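Local coordinates for protein toll-receptor-related 2 (Hydra vulgaris, PDB 4W8H) that probably relays receptor signals inside the cell through its Toll/interleukin-receptor (TIR) domain, the part described here, by binding other TIR domains, at residues A[9-15]-A[63-69]; A[79-83]-A[100-104]. All blocks are in the same frame, centred on the assembly; numbering follows the deposited sequence. Where two conformers were deposited one is given.

Contact 1 of 2, residues A[9-15]-A[63-69]; sequences ICYAPED and VVMSPDF
At the carboxy-terminal ends of two neighbouring parallel strands in the central sheet of a flavodoxin-like TIR domain, 9-15 and 63-69 run side by side before leaving the sheet. Cys-10 and Val-63 form a parallel bridge with CA atoms 5.0 Å apart and side chains on the same face; Val-64 N donates to Cys-10 O at 3.0 Å. Beyond, a water joins the backbones, accepting from Ala-12 N (2.8 Å) and donating to Val-64 O (2.8 Å) and Asp-15 OD2 (2.7 Å). Residues 13-14 are 3-10, and Asp-15 N donates to Ala-12 O (2.9 Å), bringing Asp-15 (chi1 m) to the N-cap position of helix 16-29; its side chain makes no capping bond, and Asp-15 OD2 instead accepts a short hydrogen bond from Ser-66 OG (2.6 Å). Ser-66, with chi1 p, also accepts from Phe-69 N through OG at 3.0 Å, an ST motif; in this turn Phe-69 N comes 3.7 Å from Ala-12 CB. Phe-69, chi1 t, brings CE2 within 3.6 Å of Cys-10 SG. On the other face, Val-64 packs against Tyr-11 (CB to CB, 3.9 Å) and Ile-9 (CG2 to CG2, 4.1 Å). Arg-93 forms salt bridges with Asp-15 and Asp-68, offsetting their like charges. Helix 16-29 packs on Ile-9 and Tyr-11, helix 73-82 on Cys-10, Val-63 and Phe-69, while strand 87-91 continues the sheet beyond Val-63.

Contact 2 of 2, residues A[79-83]-A[100-104]; sequences LQIGL and FLNHM
The last turn of helix 73-82, running into Leu-83, faces a short 3-10 segment that leads into a type I beta turn from Leu-101 to Met-104. The backbones stay well apart: the closest CA pair, Leu-83 and Phe-100, is separated by 9.6 Å, so side chains alone bridge the gap. Leu-83 N donates to Leu-79 O at 2.9 Å in the helical pattern, placing these two leucines one turn apart and pointing toward the loop; in the turn, Met-104 N donates to Leu-101 O at 3.2 Å. The Phe-100 ring, chi1 p, lies across the tips of Leu-79 and Leu-83. Leu-79 CD2 meets the ring edge at CE1 (3.8 Å), and Leu-83 CD1 lies 3.8 Å from CD1 of the same ring. Leu-101, in the mt rotamer, extends its methyls to both leucines: its CD1 is 4.0 Å from Leu-79 CD2, and its CD2 is 4.1 Å from Leu-83 CD2. Met-104 adds a looser touch, CE to Leu-83 CD2 at 4.3 Å. At the exposed margin Gln-80 NE2 approaches Phe-100 CZ at 3.6 Å while hydrogen-bonded to Asp-76. This is apolar helix-to-loop packing, joining the end of the helix to the connection between strands 87-91 and 107-108. Beneath it lies the sheet, where Leu-79 touches Val-63 of strand 58-65 and Ile-87, Leu-101 rests on Met-65, and Met-104 reaches Ile-87 and Pro-89 of strand 87-91.

How the contacts relate
The two contacts lie in series along the chain, with centres about 14 Å apart. Strand 58-65 supplies one side of contact 1 and is followed, after a loop, by helix 73-82, whose end supplies one side of contact 2. The strand 58-65 to helix 73-82 unit is thus shared: contact 1 ties it to strand 5-10, contact 2 to the loop between strands 87-91 and 107-108. They meet between the sheet and the helix and loop that pack on it: Phe-69 CE1 is 4.0 Å from Leu-79 CD2, Val-63 CG2 4.1 Å from Leu-79 CD1, and Met-65 SD 3.9 Å from Leu-101 CD1. A buried strand-end junction thus continues into a more peripheral hydrophobic seam.

Contact 1 of 2, residues A[9-15]-A[63-69]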
loop_
_atom_site.group_PDB
_atom_site.type_symbol
_atom_site.label_atom_id
_atom_site.label_comp_id
_atom_site.label_asym_id
_atom_site.label_seq_id
_atom_site.Cartn_x
_atom_site.Cartn_y
_atom_site.Cartn_z
ATOM N N ILE A 9 -1.017 -2.030 -4.063
ATOM C CA ILE A 9 -0.406 -2.432 -2.789
ATOM C C ILE A 9 1.066 -2.545 -2.988
ATOM O O ILE A 9 1.539 -3.362 -3.768
ATOM C CB ILE A 9 -0.911 -3.796 -2.319
ATOM C CG1 ILE A 9 -2.430 -3.925 -2.495
ATOM C CG2 ILE A 9 -0.443 -4.060 -0.849
ATOM C CD1 ILE A 9 -3.228 -3.060 -1.627
ATOM N N CYS A 10 1.786 -1.741 -2.253
ATOM C CA CYS A 10 3.241 -1.760 -2.290
ATOM C C CYS A 10 3.783 -2.388 -0.986
ATOM O O CYS A 10 3.485 -1.889 0.107
ATOM C CB CYS A 10 3.767 -0.331 -2.422
ATOM S SG CYS A 10 5.542 -0.255 -2.483
ATOM N N TYR A 11 4.521 -3.489 -1.095
ATOM C CA TYR A 11 4.891 -4.306 0.074
ATOM C C TYR A 11 6.119 -5.134 -0.260
ATOM O O TYR A 11 6.390 -5.423 -1.425
ATOM C CB TYR A 11 3.726 -5.228 0.481
ATOM C CG TYR A 11 3.480 -6.363 -0.486
ATOM C CD1 TYR A 11 2.844 -6.135 -1.716
ATOM C CD2 TYR A 11 3.943 -7.637 -0.234
ATOM C CE1 TYR A 11 2.682 -7.136 -2.618
ATOM C CE2 TYR A 11 3.754 -8.663 -1.113
ATOM C CZ TYR A 11 3.139 -8.403 -2.345
ATOM O OH TYR A 11 2.986 -9.429 -3.263
ATOM N N ALA A 12 6.847 -5.511 0.768
ATOM C CA ALA A 12 7.997 -6.395 0.637
ATOM C C ALA A 12 7.564 -7.857 0.590
ATOM O O ALA A 12 6.636 -8.266 1.287
ATOM C CB ALA A 12 8.949 -6.188 1.799
ATOM N N PRO A 13 8.287 -8.689 -0.168
ATOM C CA PRO A 13 7.916 -10.102 -0.263
ATOM C C PRO A 13 7.879 -10.798 1.091
ATOM O O PRO A 13 7.070 -11.713 1.295
ATOM C CB PRO A 13 9.024 -10.692 -1.125
ATOM C CG PRO A 13 9.493 -9.573 -1.962
ATOM C CD PRO A 13 9.337 -8.328 -1.138
ATOM N N GLU A 14 8.685 -10.348 2.036
ATOM C CA GLU A 14 8.718 -10.996 3.351
ATOM C C GLU A 14 7.375 -10.880 4.087
ATOM O O GLU A 14 7.076 -11.662 4.969
ATOM C CB GLU A 14 9.825 -10.362 4.190
ATOM C CG GLU A 14 11.248 -10.707 3.787
ATOM C CD GLU A 14 11.813 -9.847 2.678
ATOM O OE1 GLU A 14 11.136 -8.957 2.151
ATOM O OE2 GLU A 14 12.987 -10.085 2.335
ATOM N N ASP A 15 6.569 -9.872 3.735
ATOM C CA ASP A 15 5.259 -9.631 4.347
ATOM C C ASP A 15 4.109 -10.157 3.497
ATOM O O ASP A 15 2.964 -9.828 3.743
ATOM C CB ASP A 15 5.106 -8.119 4.558
ATOM C CG ASP A 15 6.145 -7.558 5.494
ATOM O OD1 ASP A 15 6.474 -8.194 6.516
ATOM O OD2 ASP A 15 6.650 -6.461 5.196
ATOM N N VAL A 63 1.014 1.611 1.272
ATOM C CA VAL A 63 2.396 1.341 1.589
ATOM C C VAL A 63 2.431 0.476 2.879
ATOM O O VAL A 63 2.017 0.968 3.919
ATOM C CB VAL A 63 3.073 2.731 1.797
ATOM C CG1 VAL A 63 4.468 2.592 2.377
ATOM C CG2 VAL A 63 3.074 3.547 0.468
ATOM N N VAL A 64 2.887 -0.757 2.799
ATOM C CA VAL A 64 2.837 -1.694 3.947
ATOM C C VAL A 64 4.213 -1.586 4.624
ATOM O O VAL A 64 5.169 -2.287 4.261
ATOM C CB VAL A 64 2.504 -3.104 3.497
ATOM C CG1 VAL A 64 2.477 -4.026 4.730
ATOM C CG2 VAL A 64 1.171 -3.131 2.756
ATOM N N MET A 65 4.305 -0.699 5.624
ATOM C CA MET A 65 5.570 -0.397 6.257
ATOM C C MET A 65 5.950 -1.520 7.236
ATOM O O MET A 65 5.134 -2.034 8.032
ATOM C CB MET A 65 5.473 0.926 7.004
ATOM C CG MET A 65 5.105 2.088 6.082
ATOM S SD MET A 65 5.254 3.716 6.864
ATOM C CE MET A 65 3.943 3.578 8.075
ATOM N N SER A 66 7.216 -1.863 7.190
ATOM C CA SER A 66 7.839 -2.893 8.029
ATOM C C SER A 66 9.357 -2.748 7.858
ATOM O O SER A 66 9.812 -2.054 6.936
ATOM C CB SER A 66 7.449 -4.278 7.541
ATOM O OG SER A 66 8.154 -4.621 6.355
ATOM N N PRO A 67 10.143 -3.460 8.663
ATOM C CA PRO A 67 11.587 -3.378 8.452
ATOM C C PRO A 67 12.001 -3.836 7.075
ATOM O O PRO A 67 12.938 -3.288 6.478
ATOM C CB PRO A 67 12.157 -4.298 9.540
ATOM C CG PRO A 67 11.096 -4.317 10.627
ATOM C CD PRO A 67 9.788 -4.206 9.894
ATOM N N ASP A 68 11.303 -4.840 6.539
ATOM C CA ASP A 68 11.669 -5.357 5.218
ATOM C C ASP A 68 11.245 -4.437 4.073
ATOM O O ASP A 68 11.918 -4.351 3.040
ATOM C CB ASP A 68 11.109 -6.747 5.039
ATOM C CG ASP A 68 11.767 -7.731 5.989
ATOM O OD1 ASP A 68 13.016 -7.865 5.925
ATOM O OD2 ASP A 68 11.049 -8.350 6.807
ATOM N N PHE A 69 10.152 -3.699 4.258
ATOM C CA PHE A 69 9.746 -2.695 3.268
ATOM C C PHE A 69 10.890 -1.719 2.992
ATOM O O PHE A 69 11.171 -1.394 1.849
ATOM C CB PHE A 69 8.553 -1.908 3.776
ATOM C CG PHE A 69 8.041 -0.921 2.791
ATOM C CD1 PHE A 69 8.551 0.362 2.749
ATOM C CD2 PHE A 69 7.050 -1.264 1.913
ATOM C CE1 PHE A 69 8.107 1.271 1.812
ATOM C CE2 PHE A 69 6.599 -0.341 0.953
ATOM C CZ PHE A 69 7.148 0.911 0.902
HETATM O O HOH W 1 5.807 -4.777 3.236
#

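Contact 2 of 2, residues A[79-83]-A[100-104]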
loop_
_atom_site.group_PDB
_atom_site.type_symbol
_atom_site.label_atom_id
_atom_site.label_comp_id
_atom_site.label_asym_id
_atom_site.label_seq_id
_atom_site.Cartn_x
_atom_site.Cartn_y
_atom_site.Cartn_z
ATOM N N LEU A 79 7.645 3.962 -3.556
ATOM C CA LEU A 79 7.302 4.978 -2.590
ATOM C C LEU A 79 7.666 6.371 -3.084
ATOM O O LEU A 79 6.903 7.321 -2.913
ATOM C CB LEU A 79 7.972 4.691 -1.233
ATOM C CG LEU A 79 7.797 5.702 -0.087
ATOM C CD1 LEU A 79 6.362 5.968 0.257
ATOM C CD2 LEU A 79 8.482 5.151 1.138
ATOM N N GLN A 80 8.867 6.506 -3.639
ATOM C CA GLN A 80 9.288 7.823 -4.121
ATOM C C GLN A 80 8.305 8.390 -5.154
ATOM O O GLN A 80 7.928 9.570 -5.080
ATOM C CB GLN A 80 10.707 7.764 -4.719
ATOM C CG GLN A 80 11.826 7.412 -3.749
ATOM C CD GLN A 80 11.904 8.319 -2.553
ATOM O OE1 GLN A 80 11.705 9.535 -2.656
ATOM N NE2 GLN A 80 12.210 7.731 -1.392
ATOM N N ILE A 81 7.861 7.576 -6.093
ATOM C CA ILE A 81 6.877 8.048 -7.061
ATOM C C ILE A 81 5.508 8.227 -6.378
ATOM O O ILE A 81 4.782 9.194 -6.645
ATOM C CB ILE A 81 6.825 7.127 -8.283
ATOM C CG1 ILE A 81 8.241 7.072 -8.905
ATOM C CG2 ILE A 81 5.802 7.648 -9.280
ATOM C CD1 ILE A 81 8.524 5.839 -9.706
ATOM N N GLY A 82 5.179 7.337 -5.443
ATOM C CA GLY A 82 3.914 7.433 -4.719
ATOM C C GLY A 82 3.728 8.734 -3.951
ATOM O O GLY A 82 2.603 9.216 -3.839
ATOM N N LEU A 83 4.825 9.316 -3.464
ATOM C CA LEU A 83 4.757 10.596 -2.770
ATOM C C LEU A 83 4.250 11.719 -3.676
ATOM O O LEU A 83 3.769 12.731 -3.203
ATOM C CB LEU A 83 6.108 10.969 -2.228
ATOM C CG LEU A 83 6.647 10.081 -1.104
ATOM C CD1 LEU A 83 8.067 10.531 -0.790
ATOM C CD2 LEU A 83 5.738 10.137 0.149
ATOM N N PHE A 100 11.199 11.368 5.901
ATOM C CA PHE A 100 10.205 12.007 5.035
ATOM C C PHE A 100 8.804 11.456 5.250
ATOM O O PHE A 100 7.829 12.032 4.777
ATOM C CB PHE A 100 10.622 11.944 3.549
ATOM C CG PHE A 100 10.798 10.550 3.027
ATOM C CD1 PHE A 100 9.725 9.844 2.536
ATOM C CD2 PHE A 100 12.044 9.931 3.064
ATOM C CE1 PHE A 100 9.884 8.555 2.059
ATOM C CE2 PHE A 100 12.207 8.628 2.590
ATOM C CZ PHE A 100 11.120 7.946 2.084
ATOM N N LEU A 101 8.688 10.397 6.056
ATOM C CA LEU A 101 7.398 9.868 6.485
ATOM C C LEU A 101 7.107 10.104 7.957
ATOM O O LEU A 101 6.031 9.705 8.420
ATOM C CB LEU A 101 7.309 8.378 6.207
ATOM C CG LEU A 101 7.266 7.949 4.763
ATOM C CD1 LEU A 101 7.093 6.431 4.716
ATOM C CD2 LEU A 101 6.152 8.659 3.994
ATOM N N ASN A 102 8.004 10.804 8.658
ATOM C CA ASN A 102 7.898 10.925 10.123
ATOM C C ASN A 102 6.886 11.969 10.579
ATOM O O ASN A 102 6.696 12.181 11.785
ATOM C CB ASN A 102 9.275 11.152 10.792
ATOM C CG ASN A 102 9.833 12.592 10.623
ATOM O OD1 ASN A 102 9.205 13.478 10.020
ATOM N ND2 ASN A 102 11.026 12.822 11.195
ATOM N N HIS A 103 6.255 12.622 9.619
ATOM C CA HIS A 103 5.199 13.575 9.902
ATOM C C HIS A 103 3.973 13.310 9.040
ATOM O O HIS A 103 3.225 14.214 8.724
ATOM C CB HIS A 103 5.696 15.031 9.785
ATOM C CG HIS A 103 6.412 15.350 8.505
ATOM N ND1 HIS A 103 7.728 15.007 8.276
ATOM C CD2 HIS A 103 6.013 16.039 7.408
ATOM C CE1 HIS A 103 8.099 15.438 7.081
ATOM N NE2 HIS A 103 7.078 16.072 6.536
ATOM N N MET A 104 3.795 12.048 8.653
ATOM C CA MET A 104 2.630 11.620 7.898
ATOM C C MET A 104 1.793 10.640 8.722
ATOM O O MET A 104 2.312 9.678 9.304
ATOM C CB MET A 104 3.090 10.934 6.622
ATOM C CG MET A 104 1.945 10.541 5.740
ATOM S SD MET A 104 2.420 9.848 4.175
ATOM C CE MET A 104 3.231 11.219 3.410
#